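Local structure of gene 2 protein (Enterobacteria phage Sf6, 5C12) at residues M21-R26 and F172-A177; E27-A32 and L199-E204; S49-S54 and D99-D104; F215-Q220 and P248-A253. The protein forms the metal-dependent nuclease domain of the phage's large terminase subunit, which cuts DNA during genome packaging, the full-length protein probably binding ATP as well. The protein carries 1 engineered substitution. All blocks are in the same frame, centred on the assembly; numbering follows the deposited sequence.

Contacts 1, 2 and 4 form one continuous core, whereas contact 3 sits on the other side of the chain's centre from contacts 1 and 2. In the core, Ile-24 CG2 of contact 1 lies 3.9 Å from Leu-29 CG of contact 2, and the Phe-201 ring of contact 2 meets the Phe-215 ring of contact 4 edge to face. The metal site joins contacts 3 and 4, whose centres are 14 Å apart: Asp-52 and Asp-252 ligate the same magnesium ion. Contact 1 adds a second shell, because Tyr-173 OH hydrogen-bonds Asp-252 OD1 at 2.6 Å, holding the carboxylate oxygen that does not bind the metal. Contact 2 lies away from the metals, its centre about 21 Å from that of contact 3.

Contact 1: residues M21-R26 and F172-A177; sequences MAIIKR and FYYALA
Tyr-173 offers its CB to Ile-23, while its OH is hydrogen-bonded to Asp-252 OD1, which ties the contact to the metal site. The CD1 methyl of Ile-23 reaches Tyr-173 CB at 3.8 Å, and the two side chains cross at about a right angle. Ile-23 holds CG1 between its backbone N and carbonyl carbon (chi1 64°), which sends the CG1-CD1 branch to Tyr-173 while CG2 serves a different neighbour. That neighbour is Tyr-174, one residue on, whose CB leaves the helix at a slant to the loop but whose phenol end swings in. Ile-23 CG2 sits 3.3 Å from Tyr-174 OH and 3.7 Å from its CZ, so the two branches of one isoleucine serve two consecutive tyrosines. Next comes Leu-176, touching more loosely, with its CD2 4.2 Å from Ile-24 CD1. Ala-177 closes the series. Its CB packs 3.8 Å from Ile-24 CG1, and the small side chain lets the backbones approach to 5.8 Å between the CA atoms of Ile-24 and Ala-177. All the pairings across the interface are apolar or van der Waals in kind. Beyond it, Ile-24 and Leu-176 both rest on Leu-218 of helix 208-218. Here the loop at the start of the nuclease domain packs against helix 168-189 of the RNase H-like fold.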
loop_
_atom_site.group_PDB
_atom_site.type_symbol
_atom_site.label_atom_id
_atom_site.label_comp_id
_atom_site.label_asym_id
_atom_site.label_seq_id
_atom_site.Cartn_x
_atom_site.Cartn_y
_atom_site.Cartn_z
ATOM N N MET A 21 2.914 14.332 -13.393
ATOM C CA MET A 21 2.284 13.018 -13.484
ATOM C C MET A 21 2.279 12.277 -12.149
ATOM O O MET A 21 1.641 11.237 -12.036
ATOM C CB MET A 21 2.989 12.145 -14.530
ATOM C CG MET A 21 2.877 12.680 -15.959
ATOM S SD MET A 21 1.162 12.729 -16.523
ATOM C CE MET A 21 1.014 11.126 -17.313
ATOM N N ALA A 22 2.986 12.792 -11.147
ATOM C CA ALA A 22 2.973 12.153 -9.829
ATOM C C ALA A 22 1.573 12.195 -9.229
ATOM O O ALA A 22 0.845 13.167 -9.394
ATOM C CB ALA A 22 3.971 12.797 -8.890
ATOM N N ILE A 23 1.190 11.140 -8.514
ATOM C CA ILE A 23 -0.174 11.062 -7.998
ATOM C C ILE A 23 -0.325 11.470 -6.526
ATOM O O ILE A 23 -1.437 11.684 -6.059
ATOM C CB ILE A 23 -0.759 9.646 -8.192
ATOM C CG1 ILE A 23 0.038 8.627 -7.379
ATOM C CG2 ILE A 23 -0.764 9.297 -9.669
ATOM C CD1 ILE A 23 -0.671 7.311 -7.181
ATOM N N ILE A 24 0.786 11.597 -5.804
ATOM C CA ILE A 24 0.756 11.947 -4.380
ATOM C C ILE A 24 1.693 13.114 -4.103
ATOM O O ILE A 24 2.851 13.089 -4.500
ATOM C CB ILE A 24 1.146 10.746 -3.493
ATOM C CG1 ILE A 24 0.016 9.720 -3.510
ATOM C CG2 ILE A 24 1.437 11.178 -2.052
ATOM C CD1 ILE A 24 0.448 8.316 -3.064
ATOM N N LYS A 25 1.144 14.161 -3.485
ATOM C CA LYS A 25 1.891 15.338 -3.078
ATOM C C LYS A 25 2.541 15.161 -1.716
ATOM O O LYS A 25 1.928 14.662 -0.784
ATOM C CB LYS A 25 0.964 16.562 -3.041
ATOM C CG LYS A 25 0.463 16.976 -4.406
ATOM C CD LYS A 25 1.516 17.813 -5.153
ATOM C CE LYS A 25 1.019 18.197 -6.528
ATOM N NZ LYS A 25 0.542 17.025 -7.316
ATOM N N ARG A 26 3.777 15.634 -1.604
ATOM C CA ARG A 26 4.490 15.564 -0.354
ATOM C C ARG A 26 3.728 16.280 0.755
ATOM O O ARG A 26 3.701 15.822 1.885
ATOM C CB ARG A 26 5.877 16.172 -0.536
ATOM C CG ARG A 26 6.713 16.149 0.707
ATOM C CD ARG A 26 7.062 14.745 1.076
ATOM N NE ARG A 26 7.778 14.692 2.338
ATOM C CZ ARG A 26 8.935 14.073 2.525
ATOM N NH1 ARG A 26 9.543 13.423 1.533
ATOM N NH2 ARG A 26 9.482 14.098 3.730
ATOM N N PHE A 172 -5.658 0.700 -6.314
ATOM C CA PHE A 172 -5.277 0.818 -4.911
ATOM C C PHE A 172 -4.282 1.918 -4.644
ATOM O O PHE A 172 -4.319 2.488 -3.549
ATOM C CB PHE A 172 -4.933 -0.547 -4.320
ATOM C CG PHE A 172 -6.143 -1.409 -4.232
ATOM C CD1 PHE A 172 -7.130 -1.104 -3.311
ATOM C CD2 PHE A 172 -6.378 -2.417 -5.147
ATOM C CE1 PHE A 172 -8.282 -1.832 -3.242
ATOM C CE2 PHE A 172 -7.546 -3.159 -5.087
ATOM C CZ PHE A 172 -8.500 -2.858 -4.141
ATOM N N TYR A 173 -3.434 2.287 -5.607
ATOM C CA TYR A 173 -2.613 3.484 -5.416
ATOM C C TYR A 173 -3.506 4.729 -5.361
ATOM O O TYR A 173 -3.241 5.649 -4.585
ATOM C CB TYR A 173 -1.532 3.645 -6.488
ATOM C CG TYR A 173 -0.156 3.218 -6.035
ATOM C CD1 TYR A 173 0.448 3.852 -4.959
ATOM C CD2 TYR A 173 0.548 2.176 -6.654
ATOM C CE1 TYR A 173 1.661 3.495 -4.531
ATOM C CE2 TYR A 173 1.794 1.799 -6.216
ATOM C CZ TYR A 173 2.351 2.470 -5.136
ATOM O OH TYR A 173 3.575 2.114 -4.659
ATOM N N TYR A 174 -4.579 4.769 -6.147
ATOM C CA TYR A 174 -5.497 5.908 -6.072
ATOM C C TYR A 174 -6.366 5.859 -4.807
ATOM O O TYR A 174 -6.784 6.903 -4.321
ATOM C CB TYR A 174 -6.351 6.024 -7.341
ATOM C CG TYR A 174 -5.654 6.824 -8.409
ATOM C CD1 TYR A 174 -5.684 8.217 -8.378
ATOM C CD2 TYR A 174 -4.912 6.207 -9.418
ATOM C CE1 TYR A 174 -5.022 8.957 -9.340
ATOM C CE2 TYR A 174 -4.255 6.952 -10.379
ATOM C CZ TYR A 174 -4.308 8.325 -10.334
ATOM O OH TYR A 174 -3.650 9.066 -11.296
ATOM N N ALA A 175 -6.640 4.667 -4.276
ATOM C CA ALA A 175 -7.312 4.566 -2.990
ATOM C C ALA A 175 -6.439 5.252 -1.947
ATOM O O ALA A 175 -6.931 6.009 -1.100
ATOM C CB ALA A 175 -7.554 3.092 -2.607
ATOM N N LEU A 176 -5.155 4.986 -2.028
ATOM C CA LEU A 176 -4.188 5.598 -1.115
ATOM C C LEU A 176 -4.164 7.116 -1.333
ATOM O O LEU A 176 -4.250 7.902 -0.378
ATOM C CB LEU A 176 -2.822 4.983 -1.344
ATOM C CG LEU A 176 -1.610 5.570 -0.611
ATOM C CD1 LEU A 176 -1.892 5.539 0.881
ATOM C CD2 LEU A 176 -0.365 4.780 -0.956
ATOM N N ALA A 177 -4.031 7.533 -2.591
ATOM C CA ALA A 177 -3.954 8.944 -2.898
ATOM C C ALA A 177 -5.210 9.678 -2.439
ATOM O O ALA A 177 -5.121 10.780 -1.896
ATOM C CB ALA A 177 -3.696 9.162 -4.362
#

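Contact 2: residues E27-A32 and L199-E204; sequences EWLEAA and LSFDKE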
loop_
_atom_site.group_PDB
_atom_site.type_symbol
_atom_site.label_atom_id
_atom_site.label_comp_id
_atom_site.label_asym_id
_atom_site.label_seq_id
_atom_site.Cartn_x
_atom_site.Cartn_y
_atom_site.Cartn_z
ATOM N N GLU A 27 3.132 17.426 0.450
ATOM C CA GLU A 27 2.364 18.129 1.464
ATOM C C GLU A 27 1.263 17.273 2.080
ATOM O O GLU A 27 0.963 17.422 3.263
ATOM C CB GLU A 27 1.751 19.412 0.895
ATOM C CG GLU A 27 2.695 20.570 0.888
ATOM C CD GLU A 27 3.168 20.948 2.271
ATOM O OE1 GLU A 27 2.346 21.424 3.090
ATOM O OE2 GLU A 27 4.370 20.780 2.537
ATOM N N TRP A 28 0.622 16.406 1.286
ATOM C CA TRP A 28 -0.413 15.543 1.825
ATOM C C TRP A 28 0.193 14.581 2.847
ATOM O O TRP A 28 -0.402 14.269 3.875
ATOM C CB TRP A 28 -1.089 14.698 0.743
ATOM C CG TRP A 28 -1.664 15.439 -0.438
ATOM C CD1 TRP A 28 -1.873 16.785 -0.564
ATOM C CD2 TRP A 28 -2.110 14.851 -1.661
ATOM N NE1 TRP A 28 -2.414 17.069 -1.802
ATOM C CE2 TRP A 28 -2.567 15.894 -2.492
ATOM C CE3 TRP A 28 -2.162 13.535 -2.137
ATOM C CZ2 TRP A 28 -3.077 15.662 -3.768
ATOM C CZ3 TRP A 28 -2.655 13.308 -3.400
ATOM C CH2 TRP A 28 -3.098 14.369 -4.208
ATOM N N LEU A 29 1.384 14.082 2.538
ATOM C CA LEU A 29 2.068 13.133 3.430
ATOM C C LEU A 29 2.463 13.799 4.749
ATOM O O LEU A 29 2.326 13.212 5.824
ATOM C CB LEU A 29 3.301 12.543 2.735
ATOM C CG LEU A 29 2.989 11.757 1.454
ATOM C CD1 LEU A 29 4.285 11.451 0.716
ATOM C CD2 LEU A 29 2.229 10.481 1.775
ATOM N N GLU A 30 2.943 15.029 4.666
ATOM C CA GLU A 30 3.271 15.769 5.871
ATOM C C GLU A 30 2.006 16.009 6.713
ATOM O O GLU A 30 2.024 15.830 7.930
ATOM C CB GLU A 30 3.924 17.099 5.517
ATOM C CG GLU A 30 5.247 17.015 4.760
ATOM C CD GLU A 30 6.331 16.302 5.543
ATOM O OE1 GLU A 30 6.240 16.238 6.791
ATOM O OE2 GLU A 30 7.272 15.790 4.900
ATOM N N ALA A 31 0.916 16.417 6.067
ATOM C CA ALA A 31 -0.367 16.616 6.776
ATOM C C ALA A 31 -0.851 15.317 7.426
ATOM O O ALA A 31 -1.351 15.307 8.558
ATOM C CB ALA A 31 -1.422 17.142 5.831
ATOM N N ALA A 32 -0.693 14.210 6.709
ATOM C CA ALA A 32 -1.154 12.920 7.178
ATOM C C ALA A 32 -0.323 12.353 8.309
ATOM O O ALA A 32 -0.755 11.418 8.984
ATOM C CB ALA A 32 -1.183 11.933 6.033
ATOM N N LEU A 199 -6.140 8.605 6.074
ATOM C CA LEU A 199 -5.004 7.758 6.402
ATOM C C LEU A 199 -4.035 8.603 7.207
ATOM O O LEU A 199 -3.691 9.711 6.799
ATOM C CB LEU A 199 -4.318 7.222 5.152
ATOM C CG LEU A 199 -3.391 6.051 5.488
ATOM C CD1 LEU A 199 -4.175 4.819 5.914
ATOM C CD2 LEU A 199 -2.487 5.752 4.292
ATOM N N SER A 200 -3.689 8.120 8.388
ATOM C CA SER A 200 -2.722 8.746 9.270
ATOM C C SER A 200 -1.468 7.908 9.374
ATOM O O SER A 200 -1.530 6.680 9.465
ATOM C CB SER A 200 -3.327 8.937 10.656
ATOM O OG SER A 200 -2.417 9.609 11.522
ATOM N N PHE A 201 -0.304 8.555 9.385
ATOM C CA PHE A 201 0.927 7.858 9.713
ATOM C C PHE A 201 1.298 8.048 11.184
ATOM O O PHE A 201 1.527 9.149 11.633
ATOM C CB PHE A 201 2.078 8.319 8.813
ATOM C CG PHE A 201 1.808 8.105 7.357
ATOM C CD1 PHE A 201 1.945 6.848 6.805
ATOM C CD2 PHE A 201 1.410 9.163 6.552
ATOM C CE1 PHE A 201 1.662 6.642 5.462
ATOM C CE2 PHE A 201 1.123 8.962 5.226
ATOM C CZ PHE A 201 1.266 7.703 4.674
ATOM N N ASP A 202 1.333 6.976 11.946
ATOM C CA ASP A 202 1.753 7.066 13.342
ATOM C C ASP A 202 3.275 7.192 13.386
ATOM O O ASP A 202 3.995 6.194 13.346
ATOM C CB ASP A 202 1.256 5.850 14.102
ATOM C CG ASP A 202 1.484 5.954 15.596
ATOM O OD1 ASP A 202 2.425 6.645 16.029
ATOM O OD2 ASP A 202 0.723 5.309 16.339
ATOM N N LYS A 203 3.761 8.426 13.449
ATOM C CA LYS A 203 5.175 8.683 13.297
ATOM C C LYS A 203 6.001 8.020 14.402
ATOM O O LYS A 203 7.062 7.463 14.127
ATOM C CB LYS A 203 5.456 10.194 13.259
ATOM C CG LYS A 203 6.946 10.536 13.081
ATOM C CD LYS A 203 7.176 12.023 12.885
ATOM C CE LYS A 203 8.646 12.307 12.605
ATOM N NZ LYS A 203 8.905 13.751 12.363
ATOM N N GLU A 204 5.514 8.051 15.638
ATOM C CA GLU A 204 6.251 7.440 16.737
ATOM C C GLU A 204 6.369 5.931 16.550
ATOM O O GLU A 204 7.416 5.357 16.811
ATOM C CB GLU A 204 5.582 7.731 18.074
ATOM C CG GLU A 204 6.406 7.267 19.265
ATOM C CD GLU A 204 5.769 7.625 20.595
ATOM O OE1 GLU A 204 5.287 8.770 20.731
ATOM O OE2 GLU A 204 5.745 6.758 21.497
#
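Ala-32 of helix 26-32 meets Phe-201 at the outer edge of the central sheet, where strand 200-201 is the last strand within the chain. The evidence is a backbone hydrogen bond from Phe-201 N to Ala-32 O, 2.9 Å long and nearly straight at 163°. Its donor sits above the carbonyl plane, 38° out of it, and therefore does not follow a lone-pair direction. The same oxygen also receives a CA-H...O contact from Ser-200 CA at 3.3 Å, so two neighbouring strand residues converge on it. On the other side of the strand, Ser-200 and Asp-202 pair through their backbones with Val-71 of strand 70-77. Side chains fill the angle between helix and strand. Ala-32 CB lies 3.4 Å from Leu-199 O and 3.8 Å from Phe-201 CD2. Phe-201 carries CG beside its backbone N (chi1 -59°), which brings the ring toward the helix, so that CE2 comes 3.9 Å from Leu-29 CD2. Leu-180 of helix 168-189 and Leu-211 and Leu-214 of helix 208-218 also touch this ring. The chemistry thus divides in two: a buried carbonyl and N-H satisfy each other at the strand edge, while the phenyl ring and the aliphatic groups beside it form an apolar seam.

Contact 3: residues S49-S54 and D99-D104; sequences SAHDPS and DHYLWD. With MG (magnesium ion), chain B; MG (magnesium ion), chain C.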
loop_
_atom_site.group_PDB
_atom_site.type_symbol
_atom_site.label_atom_id
_atom_site.label_comp_id
_atom_site.label_asym_id
_atom_site.label_seq_id
_atom_site.Cartn_x
_atom_site.Cartn_y
_atom_site.Cartn_z
ATOM N N SER A 49 -1.854 -6.024 6.758
ATOM C CA SER A 49 -0.418 -6.005 6.513
ATOM C C SER A 49 -0.166 -6.477 5.104
ATOM O O SER A 49 -0.923 -7.304 4.575
ATOM C CB SER A 49 0.318 -6.952 7.464
ATOM O OG SER A 49 0.224 -6.550 8.817
ATOM N N ALA A 50 0.882 -5.982 4.476
ATOM C CA ALA A 50 1.219 -6.411 3.134
ATOM C C ALA A 50 2.714 -6.404 2.906
ATOM O O ALA A 50 3.470 -5.667 3.549
ATOM C CB ALA A 50 0.496 -5.554 2.065
ATOM N N HIS A 51 3.146 -7.260 1.986
ATOM C CA HIS A 51 4.543 -7.511 1.704
ATOM C C HIS A 51 4.842 -7.419 0.227
ATOM O O HIS A 51 4.164 -8.030 -0.612
ATOM C CB HIS A 51 4.892 -8.926 2.198
ATOM C CG HIS A 51 6.252 -9.431 1.796
ATOM N ND1 HIS A 51 7.412 -8.718 1.999
ATOM C CD2 HIS A 51 6.633 -10.627 1.281
ATOM C CE1 HIS A 51 8.448 -9.433 1.581
ATOM N NE2 HIS A 51 7.997 -10.599 1.146
ATOM N N ASP A 52 5.898 -6.685 -0.090
ATOM C CA ASP A 52 6.433 -6.600 -1.430
ATOM C C ASP A 52 7.750 -7.349 -1.444
ATOM O O ASP A 52 8.723 -6.936 -0.816
ATOM C CB ASP A 52 6.664 -5.150 -1.838
ATOM C CG ASP A 52 7.241 -5.042 -3.221
ATOM O OD1 ASP A 52 7.949 -5.987 -3.635
ATOM O OD2 ASP A 52 6.977 -4.042 -3.906
ATOM N N PRO A 53 7.795 -8.504 -2.126
ATOM C CA PRO A 53 8.969 -9.373 -2.064
ATOM C C PRO A 53 10.136 -8.945 -2.960
ATOM O O PRO A 53 11.108 -9.691 -3.136
ATOM C CB PRO A 53 8.405 -10.708 -2.531
ATOM C CG PRO A 53 7.363 -10.345 -3.471
ATOM C CD PRO A 53 6.705 -9.090 -2.929
ATOM N N SER A 54 10.007 -7.749 -3.517
ATOM C CA SER A 54 10.997 -7.130 -4.404
ATOM C C SER A 54 10.697 -7.590 -5.810
ATOM O O SER A 54 9.929 -8.524 -5.991
ATOM C CB SER A 54 12.459 -7.432 -4.015
ATOM O OG SER A 54 12.892 -8.719 -4.431
ATOM N N ASP A 99 -5.038 -9.195 10.887
ATOM C CA ASP A 99 -6.203 -9.989 10.524
ATOM C C ASP A 99 -6.088 -10.452 9.084
ATOM O O ASP A 99 -6.582 -11.512 8.729
ATOM C CB ASP A 99 -7.474 -9.149 10.703
ATOM C CG ASP A 99 -7.685 -8.736 12.138
ATOM O OD1 ASP A 99 -7.857 -9.617 12.995
ATOM O OD2 ASP A 99 -7.658 -7.525 12.439
ATOM N N HIS A 100 -5.424 -9.660 8.254
ATOM C CA HIS A 100 -5.294 -9.912 6.828
ATOM C C HIS A 100 -3.889 -9.586 6.386
ATOM O O HIS A 100 -3.353 -8.542 6.732
ATOM C CB HIS A 100 -6.280 -9.042 6.053
ATOM C CG HIS A 100 -7.689 -9.169 6.518
ATOM N ND1 HIS A 100 -8.465 -10.274 6.249
ATOM C CD2 HIS A 100 -8.472 -8.326 7.233
ATOM C CE1 HIS A 100 -9.664 -10.105 6.778
ATOM N NE2 HIS A 100 -9.697 -8.929 7.376
ATOM N N TYR A 101 -3.313 -10.452 5.575
ATOM C CA TYR A 101 -1.992 -10.269 5.003
ATOM C C TYR A 101 -2.102 -10.420 3.502
ATOM O O TYR A 101 -2.736 -11.370 3.025
ATOM C CB TYR A 101 -1.066 -11.337 5.525
ATOM C CG TYR A 101 0.289 -11.428 4.904
ATOM C CD1 TYR A 101 0.545 -12.313 3.884
ATOM C CD2 TYR A 101 1.362 -10.684 5.405
ATOM C CE1 TYR A 101 1.791 -12.433 3.337
ATOM C CE2 TYR A 101 2.616 -10.801 4.868
ATOM C CZ TYR A 101 2.829 -11.681 3.824
ATOM O OH TYR A 101 4.074 -11.864 3.273
ATOM N N LEU A 102 -1.485 -9.498 2.777
ATOM C CA LEU A 102 -1.379 -9.575 1.326
ATOM C C LEU A 102 0.073 -9.575 0.905
ATOM O O LEU A 102 0.943 -9.074 1.630
ATOM C CB LEU A 102 -2.099 -8.412 0.652
ATOM C CG LEU A 102 -3.572 -8.220 1.023
ATOM C CD1 LEU A 102 -3.676 -7.234 2.177
ATOM C CD2 LEU A 102 -4.370 -7.712 -0.171
ATOM N N TRP A 103 0.359 -10.138 -0.266
ATOM C CA TRP A 103 1.685 -9.996 -0.827
ATOM C C TRP A 103 1.602 -9.953 -2.333
ATOM O O TRP A 103 0.646 -10.471 -2.919
ATOM C CB TRP A 103 2.613 -11.127 -0.363
ATOM C CG TRP A 103 2.490 -12.396 -1.161
ATOM C CD1 TRP A 103 3.315 -12.806 -2.162
ATOM C CD2 TRP A 103 1.495 -13.423 -1.013
ATOM N NE1 TRP A 103 2.889 -14.015 -2.663
ATOM C CE2 TRP A 103 1.769 -14.405 -1.979
ATOM C CE3 TRP A 103 0.387 -13.582 -0.182
ATOM C CZ2 TRP A 103 0.988 -15.548 -2.119
ATOM C CZ3 TRP A 103 -0.403 -14.696 -0.339
ATOM C CH2 TRP A 103 -0.092 -15.676 -1.290
ATOM N N ASP A 104 2.601 -9.348 -2.960
ATOM C CA ASP A 104 2.646 -9.222 -4.404
ATOM C C ASP A 104 3.045 -10.549 -5.023
ATOM O O ASP A 104 4.151 -11.041 -4.830
ATOM C CB ASP A 104 3.626 -8.121 -4.806
ATOM C CG ASP A 104 3.787 -7.972 -6.298
ATOM O OD1 ASP A 104 2.994 -8.537 -7.079
ATOM O OD2 ASP A 104 4.740 -7.281 -6.709
HETATM MG MG MG B . 6.277 -5.995 -6.438
HETATM MG MG MG C . 6.976 -3.741 -5.910
HETATM O O HOH W 1 7.844 -5.390 -6.276
HETATM O O HOH W 2 7.376 -8.584 -6.899
HETATM O O HOH W 3 5.002 -4.589 -6.204
HETATM O O HOH W 4 8.790 -2.761 -5.646
HETATM O O HOH W 5 7.110 -3.478 -7.956
#
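Ser-49 and Tyr-101, Ala-50 and Leu-102, and His-51 and Trp-103 pair as neighbours in two parallel strands, whose short axes approach to 4.5 Å at an angle of 17°. Hydrogen bonds alternate in the parallel pattern: Ser-49 N gives to His-100 O at 2.9 Å, Leu-102 N to Ser-49 O, His-51 N to Leu-102 O, and Asp-104 N to His-51 O at 3.1 Å. On one face, His-51 and Tyr-101 both set CG anti to the backbone N (chi1 171° and 172°); the shared torsion points the two side chains the same way, and they lie side by side, with Tyr-101 OH within 3.2 Å of His-51 CB. At the C-terminal ends of the two strands, Asp-52 OD2 binds one magnesium ion at 2.0 Å, and Asp-104 OD2 binds the other at 2.0 Å. The two magnesium positions are only 2.4 Å apart, so their simultaneous full occupancy is doubtful. Asp-52 OD1 accepts from Ser-54 N at 2.7 Å, an Asx turn that would limit rotation of the metal-binding carboxylate. These are central strands of the RNase H-like sheet, flanked by strands 126-130 and 61-67. Helix 82-95 covers the face of His-51 and Tyr-101, while helix 249-256 covers the face of Ala-50 and brings Asp-252 to the metal.

Contact 4: residues F215-Q220 and P248-A253; sequences FAELTQ and PNLADA. With MG (magnesium ion), chain C.
Glu-217 carries CG beside its backbone N (chi1 -69°) and extends beyond it (chi2 -174°), a shape that lays its carboxylate across the first turn of helix 249-256, the metal-bearing helix of the RNase H-like nuclease fold. There OE1 takes two backbone N-H groups. Ala-251 N gives a straight bond (3.0 Å, 165°) that lines up with the CD-OE1 bond, whereas the bond from Leu-250 N, though only 2.8 Å long, is weak because it is bent. Such a position at a helix N-terminus would favour the negative charge. OE2 of Glu-217 is tied to the helix through a water that donates to it at 2.6 Å and accepts from Asn-249 ND2 at 2.8 Å. Asn-249 OD1 in turn accepts from a water of the magnesium shell, so Glu-217 lies behind a second-shell residue of the site. Asp-252 binds that ion directly, OD2 to magnesium 2.2 Å. Beside the polar grip, Leu-218 CD2 packs on Ala-251 CB at 3.6 Å.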
loop_
_atom_site.group_PDB
_atom_site.type_symbol
_atom_site.label_atom_id
_atom_site.label_comp_id
_atom_site.label_asym_id
_atom_site.label_seq_id
_atom_site.Cartn_x
_atom_site.Cartn_y
_atom_site.Cartn_z
ATOM N N PHE A 215 7.967 8.149 2.209
ATOM C CA PHE A 215 7.507 9.350 1.551
ATOM C C PHE A 215 8.271 9.627 0.262
ATOM O O PHE A 215 7.688 10.069 -0.731
ATOM C CB PHE A 215 7.623 10.550 2.487
ATOM C CG PHE A 215 6.618 10.563 3.612
ATOM C CD1 PHE A 215 5.705 9.543 3.794
ATOM C CD2 PHE A 215 6.579 11.638 4.488
ATOM C CE1 PHE A 215 4.778 9.593 4.828
ATOM C CE2 PHE A 215 5.653 11.684 5.509
ATOM C CZ PHE A 215 4.751 10.679 5.683
ATOM N N ALA A 216 9.575 9.388 0.283
ATOM C CA ALA A 216 10.413 9.612 -0.885
ATOM C C ALA A 216 10.053 8.664 -2.022
ATOM O O ALA A 216 10.308 8.971 -3.182
ATOM C CB ALA A 216 11.867 9.451 -0.533
ATOM N N GLU A 217 9.512 7.494 -1.685
ATOM C CA GLU A 217 9.034 6.568 -2.696
ATOM C C GLU A 217 7.660 6.962 -3.195
ATOM O O GLU A 217 7.411 6.974 -4.400
ATOM C CB GLU A 217 9.012 5.118 -2.159
ATOM C CG GLU A 217 10.389 4.526 -1.931
ATOM C CD GLU A 217 10.362 3.036 -1.546
ATOM O OE1 GLU A 217 9.254 2.454 -1.499
ATOM O OE2 GLU A 217 11.458 2.492 -1.297
ATOM N N LEU A 218 6.771 7.333 -2.279
ATOM C CA LEU A 218 5.395 7.657 -2.647
ATOM C C LEU A 218 5.287 8.827 -3.635
ATOM O O LEU A 218 4.395 8.843 -4.493
ATOM C CB LEU A 218 4.552 7.956 -1.403
ATOM C CG LEU A 218 4.105 6.759 -0.549
ATOM C CD1 LEU A 218 3.414 7.233 0.707
ATOM C CD2 LEU A 218 3.161 5.849 -1.328
ATOM N N THR A 219 6.173 9.812 -3.511
ATOM C CA THR A 219 6.126 10.959 -4.396
ATOM C C THR A 219 6.724 10.691 -5.765
ATOM O O THR A 219 6.720 11.584 -6.619
ATOM C CB THR A 219 6.825 12.164 -3.766
ATOM O OG1 THR A 219 8.172 11.809 -3.429
ATOM C CG2 THR A 219 6.060 12.592 -2.514
ATOM N N GLN A 220 7.197 9.462 -5.982
ATOM C CA GLN A 220 7.741 9.052 -7.274
ATOM C C GLN A 220 6.731 8.256 -8.099
ATOM O O GLN A 220 6.952 8.038 -9.290
ATOM C CB GLN A 220 8.988 8.190 -7.079
ATOM C CG GLN A 220 10.116 8.864 -6.307
ATOM C CD GLN A 220 11.040 9.641 -7.195
ATOM O OE1 GLN A 220 10.611 10.532 -7.933
ATOM N NE2 GLN A 220 12.323 9.304 -7.144
ATOM N N PRO A 248 9.972 0.855 -5.789
ATOM C CA PRO A 248 9.382 1.483 -4.606
ATOM C C PRO A 248 8.657 0.470 -3.734
ATOM O O PRO A 248 7.425 0.483 -3.641
ATOM C CB PRO A 248 8.424 2.501 -5.222
ATOM C CG PRO A 248 7.916 1.805 -6.458
ATOM C CD PRO A 248 9.124 1.053 -6.985
ATOM N N ASN A 249 9.422 -0.410 -3.095
ATOM C CA ASN A 249 8.813 -1.529 -2.389
ATOM C C ASN A 249 8.038 -1.142 -1.145
ATOM O O ASN A 249 7.072 -1.817 -0.783
ATOM C CB ASN A 249 9.854 -2.552 -1.995
ATOM C CG ASN A 249 10.861 -2.799 -3.079
ATOM O OD1 ASN A 249 10.585 -3.522 -4.008
ATOM N ND2 ASN A 249 12.044 -2.194 -2.961
ATOM N N LEU A 250 8.457 -0.072 -0.459
ATOM C CA LEU A 250 7.711 0.385 0.709
ATOM C C LEU A 250 6.364 0.970 0.271
ATOM O O LEU A 250 5.321 0.684 0.876
ATOM C CB LEU A 250 8.495 1.437 1.499
ATOM C CG LEU A 250 9.881 1.066 1.980
ATOM C CD1 LEU A 250 10.515 2.297 2.593
ATOM C CD2 LEU A 250 9.787 -0.077 2.970
ATOM N N ALA A 251 6.393 1.805 -0.776
ATOM C CA ALA A 251 5.164 2.365 -1.347
ATOM C C ALA A 251 4.213 1.276 -1.804
ATOM O O ALA A 251 3.023 1.343 -1.544
ATOM C CB ALA A 251 5.484 3.304 -2.524
ATOM N N ASP A 252 4.758 0.257 -2.470
ATOM C CA ASP A 252 3.906 -0.822 -2.985
ATOM C C ASP A 252 3.269 -1.615 -1.846
ATOM O O ASP A 252 2.120 -2.044 -1.930
ATOM C CB ASP A 252 4.728 -1.777 -3.862
ATOM C CG ASP A 252 5.035 -1.217 -5.245
ATOM O OD1 ASP A 252 4.560 -0.121 -5.629
ATOM O OD2 ASP A 252 5.788 -1.902 -5.963
ATOM N N ALA A 253 4.036 -1.856 -0.794
ATOM C CA ALA A 253 3.549 -2.568 0.382
ATOM C C ALA A 253 2.384 -1.799 1.012
ATOM O O ALA A 253 1.328 -2.352 1.332
ATOM C CB ALA A 253 4.682 -2.776 1.371
HETATM MG MG MG C . 6.976 -3.741 -5.910
HETATM O O HOH W 6 12.006 -0.051 -1.154
HETATM O O HOH W 4 8.790 -2.761 -5.646
HETATM O O HOH W 3 5.002 -4.589 -6.204
HETATM O O HOH W 1 7.844 -5.390 -6.276
HETATM O O HOH W 5 7.110 -3.478 -7.956
#